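Local atomic coordinates of malate synthase (Haloferax volcanii, PDB entry 3OYZ), a protein that catalyses the Claisen condensation of acetyl-CoA with glyoxylate and the hydrolysis that releases malate and CoA, a magnesium-dependent step of the glyoxylate cycle. Residues 232-236 / 383-387; 349-354 / 387-392. All coordinates share one frame. Numbering follows the deposited sequence.

Interaction 1: 232-236 / 383-387. With ACO (acetyl coenzyme *a), chain B.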
loop_
_atom_site.group_PDB
_atom_site.type_symbol
_atom_site.label_atom_id
_atom_site.label_comp_id
_atom_site.label_asym_id
_atom_site.label_seq_id
_atom_site.Cartn_x
_atom_site.Cartn_y
_atom_site.Cartn_z
ATOM N N TYR A 232 -20.106 -0.025 -5.869
ATOM C CA TYR A 232 -19.732 0.712 -7.066
ATOM C C TYR A 232 -20.975 1.556 -7.394
ATOM O O TYR A 232 -21.965 1.016 -7.940
ATOM C CB TYR A 232 -19.395 -0.299 -8.155
ATOM C CG TYR A 232 -18.879 0.410 -9.382
ATOM C CD1 TYR A 232 -17.521 0.702 -9.503
ATOM C CD2 TYR A 232 -19.752 0.783 -10.427
ATOM C CE1 TYR A 232 -17.043 1.401 -10.583
ATOM C CE2 TYR A 232 -19.282 1.452 -11.564
ATOM C CZ TYR A 232 -17.916 1.728 -11.626
ATOM O OH TYR A 232 -17.376 2.425 -12.666
ATOM N N ASP A 233 -20.985 2.799 -6.929
ATOM C CA ASP A 233 -22.273 3.511 -6.817
ATOM C C ASP A 233 -22.727 4.160 -8.133
ATOM O O ASP A 233 -23.853 4.627 -8.196
ATOM C CB ASP A 233 -22.328 4.539 -5.663
ATOM C CG ASP A 233 -21.096 5.481 -5.624
ATOM O OD1 ASP A 233 -20.304 5.511 -6.592
ATOM O OD2 ASP A 233 -20.875 6.191 -4.606
ATOM N N ASP A 234 -21.889 4.233 -9.167
ATOM C CA ASP A 234 -22.389 4.539 -10.530
ATOM C C ASP A 234 -23.134 3.353 -11.121
ATOM O O ASP A 234 -22.577 2.653 -11.979
ATOM C CB ASP A 234 -21.209 4.877 -11.445
ATOM C CG ASP A 234 -20.516 6.170 -11.028
ATOM O OD1 ASP A 234 -21.079 6.893 -10.185
ATOM O OD2 ASP A 234 -19.398 6.485 -11.496
ATOM N N ILE A 235 -24.325 3.069 -10.585
ATOM C CA ILE A 235 -25.009 1.787 -10.776
ATOM C C ILE A 235 -25.318 1.478 -12.242
ATOM O O ILE A 235 -25.483 0.312 -12.608
ATOM C CB ILE A 235 -26.292 1.697 -9.943
ATOM C CG1 ILE A 235 -27.126 2.969 -10.153
ATOM C CG2 ILE A 235 -25.979 1.687 -8.446
ATOM C CD1 ILE A 235 -28.479 2.945 -9.404
ATOM N N ARG A 236 -25.376 2.484 -13.107
ATOM C CA ARG A 236 -25.699 2.190 -14.527
ATOM C C ARG A 236 -24.467 1.904 -15.390
ATOM O O ARG A 236 -24.627 1.441 -16.520
ATOM C CB ARG A 236 -26.471 3.316 -15.229
ATOM C CG ARG A 236 -27.542 4.037 -14.392
ATOM C CD ARG A 236 -28.617 3.102 -13.851
ATOM N NE ARG A 236 -29.553 3.899 -13.055
ATOM C CZ ARG A 236 -30.544 3.422 -12.308
ATOM N NH1 ARG A 236 -30.725 2.119 -12.173
ATOM N NH2 ARG A 236 -31.327 4.258 -11.639
ATOM N N LYS A 383 -26.522 11.168 -15.828
ATOM C CA LYS A 383 -25.537 10.413 -15.034
ATOM C C LYS A 383 -26.182 10.064 -13.696
ATOM O O LYS A 383 -26.647 10.976 -13.017
ATOM C CB LYS A 383 -24.309 11.293 -14.803
ATOM C CG LYS A 383 -22.977 10.593 -14.988
ATOM C CD LYS A 383 -21.857 11.630 -14.947
ATOM C CE LYS A 383 -20.602 11.073 -15.590
ATOM N NZ LYS A 383 -20.769 11.012 -17.060
ATOM N N ASP A 384 -26.250 8.781 -13.338
ATOM C CA ASP A 384 -26.899 8.322 -12.088
ATOM C C ASP A 384 -25.866 7.864 -11.049
ATOM O O ASP A 384 -24.934 7.141 -11.372
ATOM C CB ASP A 384 -27.844 7.122 -12.298
ATOM C CG ASP A 384 -29.195 7.488 -12.908
ATOM O OD1 ASP A 384 -29.356 8.578 -13.508
ATOM O OD2 ASP A 384 -30.096 6.627 -12.804
ATOM N N ARG A 385 -26.056 8.230 -9.788
ATOM C CA ARG A 385 -25.204 7.716 -8.706
ATOM C C ARG A 385 -26.093 7.409 -7.505
ATOM O O ARG A 385 -26.945 8.246 -7.157
ATOM C CB ARG A 385 -24.179 8.778 -8.328
ATOM C CG ARG A 385 -23.136 8.271 -7.347
ATOM C CD ARG A 385 -22.434 9.431 -6.662
ATOM N NE ARG A 385 -21.457 8.863 -5.726
ATOM C CZ ARG A 385 -20.488 9.558 -5.141
ATOM N NH1 ARG A 385 -20.365 10.847 -5.397
ATOM N NH2 ARG A 385 -19.673 8.969 -4.280
ATOM N N MET A 386 -25.937 6.214 -6.923
ATOM C CA MET A 386 -26.583 5.850 -5.644
ATOM C C MET A 386 -26.057 6.755 -4.524
ATOM O O MET A 386 -24.832 6.889 -4.352
ATOM C CB MET A 386 -26.384 4.359 -5.347
ATOM C CG MET A 386 -27.182 3.744 -4.166
ATOM S SD MET A 386 -26.522 4.055 -2.487
ATOM C CE MET A 386 -24.835 3.398 -2.665
ATOM N N TRP A 387 -26.978 7.441 -3.843
ATOM C CA TRP A 387 -26.744 8.245 -2.647
ATOM C C TRP A 387 -27.418 7.637 -1.414
ATOM O O TRP A 387 -28.582 7.173 -1.460
ATOM C CB TRP A 387 -27.237 9.692 -2.744
ATOM C CG TRP A 387 -26.268 10.592 -3.452
ATOM C CD1 TRP A 387 -25.865 10.457 -4.735
ATOM C CD2 TRP A 387 -25.637 11.780 -2.953
ATOM N NE1 TRP A 387 -25.001 11.477 -5.073
ATOM C CE2 TRP A 387 -24.813 12.274 -3.978
ATOM C CE3 TRP A 387 -25.619 12.430 -1.713
ATOM C CZ2 TRP A 387 -24.019 13.414 -3.821
ATOM C CZ3 TRP A 387 -24.844 13.565 -1.570
ATOM C CH2 TRP A 387 -24.051 14.041 -2.611
HETATM N N1A ACO B . -32.972 -4.866 -3.466
HETATM C C2A ACO B . -34.149 -5.352 -3.906
HETATM N N3A ACO B . -34.703 -4.895 -5.043
HETATM C C4A ACO B . -34.142 -3.917 -5.800
HETATM C C5A ACO B . -32.847 -3.368 -5.342
HETATM C C6A ACO B . -32.283 -3.875 -4.077
HETATM N N6A ACO B . -31.117 -3.308 -3.668
HETATM N N7A ACO B . -32.473 -2.428 -6.219
HETATM C C8A ACO B . -33.450 -2.355 -7.155
HETATM N N9A ACO B . -34.407 -3.266 -6.938
HETATM C C1B ACO B . -35.602 -3.444 -7.825
HETATM C C2B ACO B . -36.051 -2.062 -8.281
HETATM O O2B ACO B . -36.922 -1.512 -7.293
HETATM C C3B ACO B . -36.716 -2.342 -9.614
HETATM O O3B ACO B . -37.986 -2.871 -9.224
HETATM P P3B ACO B . -39.359 -2.875 -10.135
HETATM O O7A ACO B . -39.346 -4.333 -10.567
HETATM O O8A ACO B . -39.025 -1.815 -11.165
HETATM O O9A ACO B . -40.493 -2.459 -9.225
HETATM C C4B ACO B . -35.842 -3.451 -10.177
HETATM O O4B ACO B . -35.308 -4.150 -9.044
HETATM C C5B ACO B . -34.668 -2.896 -10.974
HETATM O O5B ACO B . -34.216 -1.727 -10.289
HETATM P P1A ACO B . -33.189 -0.687 -10.951
HETATM O O1A ACO B . -33.739 0.089 -12.105
HETATM O O2A ACO B . -31.993 -1.526 -11.293
HETATM O O3A ACO B . -32.731 0.398 -9.867
HETATM P P2A ACO B . -33.689 1.590 -9.388
HETATM O O4A ACO B . -34.957 0.816 -9.220
HETATM O O5A ACO B . -33.340 2.808 -10.218
HETATM O O6A ACO B . -33.170 2.040 -7.914
HETATM C CBP ACO B . -31.570 2.291 -6.063
HETATM C CCP ACO B . -31.812 2.363 -7.575
HETATM C CDP ACO B . -32.484 3.262 -5.317
HETATM C CEP ACO B . -30.134 2.742 -5.825
HETATM C CAP ACO B . -31.839 0.896 -5.485
HETATM O OAP ACO B . -31.168 0.009 -6.370
HETATM C C9P ACO B . -31.291 0.679 -4.090
HETATM O O9P ACO B . -31.830 1.229 -3.124
HETATM N N8P ACO B . -30.199 -0.097 -3.991
HETATM C C7P ACO B . -29.628 -0.359 -2.676
HETATM C C6P ACO B . -28.881 0.843 -2.079
HETATM C C5P ACO B . -28.143 0.293 -0.872
HETATM O O5P ACO B . -28.231 -0.902 -0.595
HETATM N N4P ACO B . -27.382 1.168 -0.216
HETATM C C3P ACO B . -26.560 0.843 0.937
HETATM C C2P ACO B . -25.378 -0.053 0.559
HETATM S S1P ACO B . -24.171 1.175 0.159
HETATM C C ACO B . -23.495 1.789 1.575
HETATM O O ACO B . -23.996 1.649 2.674
HETATM C CH3 ACO B . -22.238 2.589 1.424
HETATM O O HOH W 1 -22.706 6.261 -2.572
#
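Two salt bridges of opposite sense, acid to base and base to acid, join the loop 232-236 to strand 383-387. The side chain of Asp233 (chi1 near 48°, a p rotamer) turns OD2 into reach of Arg385, which donates to it from NE and from NH2, both at 3.0 Å. All four chi angles of Arg385 lie near 180°, so the arginine is fully extended; its NH1 binds the carbonyl of Gly204. Asp233 OD2 also accepts from a water (2.7 Å) that donates to Met386 O (2.8 Å). Beneath the side chains, Met386 N donates to Asp233 O at 2.9 Å with a nearly straight angle, and Asp234 makes the bend in the loop as the centre of an inverse gamma turn.

The loop follows strand 226-229 of the TIM barrel, at the C-terminal end of the strands where such barrels carry their active sites, and strand 383-387 comes from the C-terminal part of the chain. Arg236 does double duty here. Two successive m torsions fold its side chain before it straightens, so that NE (2.8 Å) and NH2 (2.9 Å) bind Asp384 OD2 while NH2 donates to O5A of acetyl-CoA at 2.9 Å. Between the charges, branched Ile235 meets flexible Met386 (CG2 to CB, 4.1 Å), and Met386 CG lies 3.5 Å from CEP of the pantetheine arm.

Interaction 2: 349-354 / 387-392. With ACO (acetyl coenzyme *a), chain B.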
loop_
_atom_site.group_PDB
_atom_site.type_symbol
_atom_site.label_atom_id
_atom_site.label_comp_id
_atom_site.label_asym_id
_atom_site.label_seq_id
_atom_site.Cartn_x
_atom_site.Cartn_y
_atom_site.Cartn_z
ATOM N N SER A 349 -26.648 18.982 -3.683
ATOM C CA SER A 349 -26.762 17.516 -3.622
ATOM C C SER A 349 -27.079 17.035 -2.215
ATOM O O SER A 349 -27.848 16.093 -2.038
ATOM C CB SER A 349 -25.495 16.836 -4.116
ATOM O OG SER A 349 -25.138 17.405 -5.358
ATOM N N MET A 350 -26.544 17.742 -1.224
ATOM C CA MET A 350 -26.697 17.360 0.175
ATOM C C MET A 350 -28.110 17.605 0.734
ATOM O O MET A 350 -28.692 16.714 1.376
ATOM C CB MET A 350 -25.603 18.028 1.019
ATOM C CG MET A 350 -24.198 17.391 0.910
ATOM S SD MET A 350 -22.915 18.232 1.878
ATOM C CE MET A 350 -23.639 18.276 3.517
ATOM N N GLU A 351 -28.641 18.802 0.478
ATOM C CA GLU A 351 -30.032 19.181 0.816
ATOM C C GLU A 351 -31.072 18.305 0.130
ATOM O O GLU A 351 -31.938 17.744 0.807
ATOM C CB GLU A 351 -30.292 20.663 0.566
ATOM C CG GLU A 351 -29.611 21.538 1.626
ATOM C CD GLU A 351 -29.415 22.991 1.204
ATOM O OE1 GLU A 351 -28.899 23.779 2.018
ATOM O OE2 GLU A 351 -29.745 23.385 0.064
ATOM N N GLU A 352 -30.910 18.109 -1.180
ATOM C CA GLU A 352 -31.670 17.088 -1.913
ATOM C C GLU A 352 -31.634 15.703 -1.251
ATOM O O GLU A 352 -32.674 15.050 -1.117
ATOM C CB GLU A 352 -31.271 16.986 -3.398
ATOM C CG GLU A 352 -32.029 15.839 -4.106
ATOM C CD GLU A 352 -31.652 15.520 -5.556
ATOM O OE1 GLU A 352 -32.099 14.439 -6.015
ATOM O OE2 GLU A 352 -30.941 16.294 -6.245
ATOM N N PHE A 353 -30.456 15.224 -0.843
ATOM C CA PHE A 353 -30.402 13.912 -0.184
ATOM C C PHE A 353 -31.091 13.905 1.189
ATOM O O PHE A 353 -31.819 12.953 1.509
ATOM C CB PHE A 353 -28.979 13.323 -0.051
ATOM C CG PHE A 353 -28.946 12.146 0.873
ATOM C CD1 PHE A 353 -29.314 10.888 0.412
ATOM C CD2 PHE A 353 -28.708 12.333 2.227
ATOM C CE1 PHE A 353 -29.361 9.806 1.257
ATOM C CE2 PHE A 353 -28.747 11.273 3.094
ATOM C CZ PHE A 353 -29.090 10.003 2.614
ATOM N N GLU A 354 -30.775 14.925 1.989
ATOM C CA GLU A 354 -31.320 15.251 3.321
ATOM C C GLU A 354 -32.865 15.124 3.347
ATOM O O GLU A 354 -33.418 14.383 4.181
ATOM C CB GLU A 354 -30.827 16.674 3.639
ATOM C CG GLU A 354 -30.836 17.260 5.056
ATOM C CD GLU A 354 -30.124 18.635 5.121
ATOM O OE1 GLU A 354 -30.594 19.642 4.532
ATOM O OE2 GLU A 354 -29.053 18.740 5.765
ATOM N N TRP A 387 -26.978 7.441 -3.843
ATOM C CA TRP A 387 -26.744 8.245 -2.647
ATOM C C TRP A 387 -27.418 7.637 -1.414
ATOM O O TRP A 387 -28.582 7.173 -1.460
ATOM C CB TRP A 387 -27.237 9.692 -2.744
ATOM C CG TRP A 387 -26.268 10.592 -3.452
ATOM C CD1 TRP A 387 -25.865 10.457 -4.735
ATOM C CD2 TRP A 387 -25.637 11.780 -2.953
ATOM N NE1 TRP A 387 -25.001 11.477 -5.073
ATOM C CE2 TRP A 387 -24.813 12.274 -3.978
ATOM C CE3 TRP A 387 -25.619 12.430 -1.713
ATOM C CZ2 TRP A 387 -24.019 13.414 -3.821
ATOM C CZ3 TRP A 387 -24.844 13.565 -1.570
ATOM C CH2 TRP A 387 -24.051 14.041 -2.611
ATOM N N ASP A 388 -26.635 7.634 -0.331
ATOM C CA ASP A 388 -27.128 7.414 1.010
ATOM C C ASP A 388 -26.347 8.268 2.009
ATOM O O ASP A 388 -25.578 9.143 1.591
ATOM C CB ASP A 388 -27.237 5.923 1.331
ATOM C CG ASP A 388 -25.901 5.188 1.352
ATOM O OD1 ASP A 388 -24.815 5.790 1.519
ATOM O OD2 ASP A 388 -25.969 3.939 1.283
ATOM N N GLU A 389 -26.604 8.044 3.299
ATOM C CA GLU A 389 -26.109 8.870 4.403
ATOM C C GLU A 389 -24.572 8.941 4.342
ATOM O O GLU A 389 -24.007 10.006 4.538
ATOM C CB GLU A 389 -26.581 8.290 5.745
ATOM C CG GLU A 389 -26.032 8.973 6.993
ATOM C CD GLU A 389 -26.469 10.428 7.147
ATOM O OE1 GLU A 389 -27.390 10.890 6.452
ATOM O OE2 GLU A 389 -25.904 11.142 7.986
ATOM N N ALA A 390 -23.948 7.826 3.980
ATOM C CA ALA A 390 -22.479 7.787 3.802
ATOM C C ALA A 390 -22.056 8.766 2.698
ATOM O O ALA A 390 -21.075 9.490 2.810
ATOM C CB ALA A 390 -22.038 6.365 3.468
ATOM N N THR A 391 -22.784 8.752 1.588
ATOM C CA THR A 391 -22.450 9.604 0.470
ATOM C C THR A 391 -22.553 11.067 0.901
ATOM O O THR A 391 -21.741 11.933 0.523
ATOM C CB THR A 391 -23.459 9.411 -0.716
ATOM O OG1 THR A 391 -23.811 8.038 -0.851
ATOM C CG2 THR A 391 -22.891 9.931 -2.024
ATOM N N TYR A 392 -23.643 11.350 1.605
ATOM C CA TYR A 392 -23.813 12.647 2.181
ATOM C C TYR A 392 -22.617 13.017 3.070
ATOM O O TYR A 392 -22.045 14.109 2.953
ATOM C CB TYR A 392 -25.100 12.554 3.015
ATOM C CG TYR A 392 -25.340 13.778 3.821
ATOM C CD1 TYR A 392 -25.793 14.936 3.209
ATOM C CD2 TYR A 392 -25.140 13.789 5.194
ATOM C CE1 TYR A 392 -26.032 16.074 3.932
ATOM C CE2 TYR A 392 -25.339 14.950 5.933
ATOM C CZ TYR A 392 -25.795 16.084 5.286
ATOM O OH TYR A 392 -26.047 17.248 5.972
HETATM N N1A ACO B . -32.972 -4.866 -3.466
HETATM C C2A ACO B . -34.149 -5.352 -3.906
HETATM N N3A ACO B . -34.703 -4.895 -5.043
HETATM C C4A ACO B . -34.142 -3.917 -5.800
HETATM C C5A ACO B . -32.847 -3.368 -5.342
HETATM C C6A ACO B . -32.283 -3.875 -4.077
HETATM N N6A ACO B . -31.117 -3.308 -3.668
HETATM N N7A ACO B . -32.473 -2.428 -6.219
HETATM C C8A ACO B . -33.450 -2.355 -7.155
HETATM N N9A ACO B . -34.407 -3.266 -6.938
HETATM C C1B ACO B . -35.602 -3.444 -7.825
HETATM C C2B ACO B . -36.051 -2.062 -8.281
HETATM O O2B ACO B . -36.922 -1.512 -7.293
HETATM C C3B ACO B . -36.716 -2.342 -9.614
HETATM O O3B ACO B . -37.986 -2.871 -9.224
HETATM P P3B ACO B . -39.359 -2.875 -10.135
HETATM O O7A ACO B . -39.346 -4.333 -10.567
HETATM O O8A ACO B . -39.025 -1.815 -11.165
HETATM O O9A ACO B . -40.493 -2.459 -9.225
HETATM C C4B ACO B . -35.842 -3.451 -10.177
HETATM O O4B ACO B . -35.308 -4.150 -9.044
HETATM C C5B ACO B . -34.668 -2.896 -10.974
HETATM O O5B ACO B . -34.216 -1.727 -10.289
HETATM P P1A ACO B . -33.189 -0.687 -10.951
HETATM O O1A ACO B . -33.739 0.089 -12.105
HETATM O O2A ACO B . -31.993 -1.526 -11.293
HETATM O O3A ACO B . -32.731 0.398 -9.867
HETATM P P2A ACO B . -33.689 1.590 -9.388
HETATM O O4A ACO B . -34.957 0.816 -9.220
HETATM O O5A ACO B . -33.340 2.808 -10.218
HETATM O O6A ACO B . -33.170 2.040 -7.914
HETATM C CBP ACO B . -31.570 2.291 -6.063
HETATM C CCP ACO B . -31.812 2.363 -7.575
HETATM C CDP ACO B . -32.484 3.262 -5.317
HETATM C CEP ACO B . -30.134 2.742 -5.825
HETATM C CAP ACO B . -31.839 0.896 -5.485
HETATM O OAP ACO B . -31.168 0.009 -6.370
HETATM C C9P ACO B . -31.291 0.679 -4.090
HETATM O O9P ACO B . -31.830 1.229 -3.124
HETATM N N8P ACO B . -30.199 -0.097 -3.991
HETATM C C7P ACO B . -29.628 -0.359 -2.676
HETATM C C6P ACO B . -28.881 0.843 -2.079
HETATM C C5P ACO B . -28.143 0.293 -0.872
HETATM O O5P ACO B . -28.231 -0.902 -0.595
HETATM N N4P ACO B . -27.382 1.168 -0.216
HETATM C C3P ACO B . -26.560 0.843 0.937
HETATM C C2P ACO B . -25.378 -0.053 0.559
HETATM S S1P ACO B . -24.171 1.175 0.159
HETATM C C ACO B . -23.495 1.789 1.575
HETATM O O ACO B . -23.996 1.649 2.674
HETATM C CH3 ACO B . -22.238 2.589 1.424
#
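This is a buried, mainly apolar contact between helix 343-358 and the start of helix 389-395, in the C-terminal part of the chain beside the barrel's active site. Phe353 is at its centre: its CD2 packs 3.7 Å from Tyr392 CB, its CB 3.9 Å from Trp387 CE3, and its CZ comes within 3.2 Å of Glu389 N. The Phe353 and Tyr392 rings are near parallel (28°) but slid apart, centroids 5.9 Å from each other. Small Ser349 lets the broad indole approach, CB to Trp387 CH2 being 3.5 Å.

The second helix opens with a capping box: Asp388 N donates to Thr391 OG1 at 2.9 Å, and Asp388 OD1 accepts a weak bond from Ala390 N at 3.3 Å. Asp388 is the predicted proton acceptor, and its OD2 lies 3.2 Å from C3P of acetyl-CoA. On the other flank, long, flexible Met350 makes a Met-aromatic contact, its SD 5.0 Å from the Tyr392 ring centroid.

From the N terminus, the chain runs through the barrel to the loop 232-236 that follows strand 226-229, then completes the barrel and passes through helix 343-358, which holds 349-354. Strand 364-369 pairs antiparallel with strand 382-387, whose residues 383-387 return to the barrel loop; interaction 1 thus closes a loop of 146 residues. The chain enters helix 389-395 directly, and 387-392 meets 349-354, closing a loop of 32 residues. The segments alternate, so the two loops cross, and the two ranges share Trp387, whose side chain packs only in interaction 2 of the two. Arg385 CZ also packs 4.0 Å from Thr391 CG2. Together the contacts link barrel loop, hairpin and helices around one acetyl-CoA, interaction 1 at its phosphate and pantetheine, interaction 2 nearer its thioester.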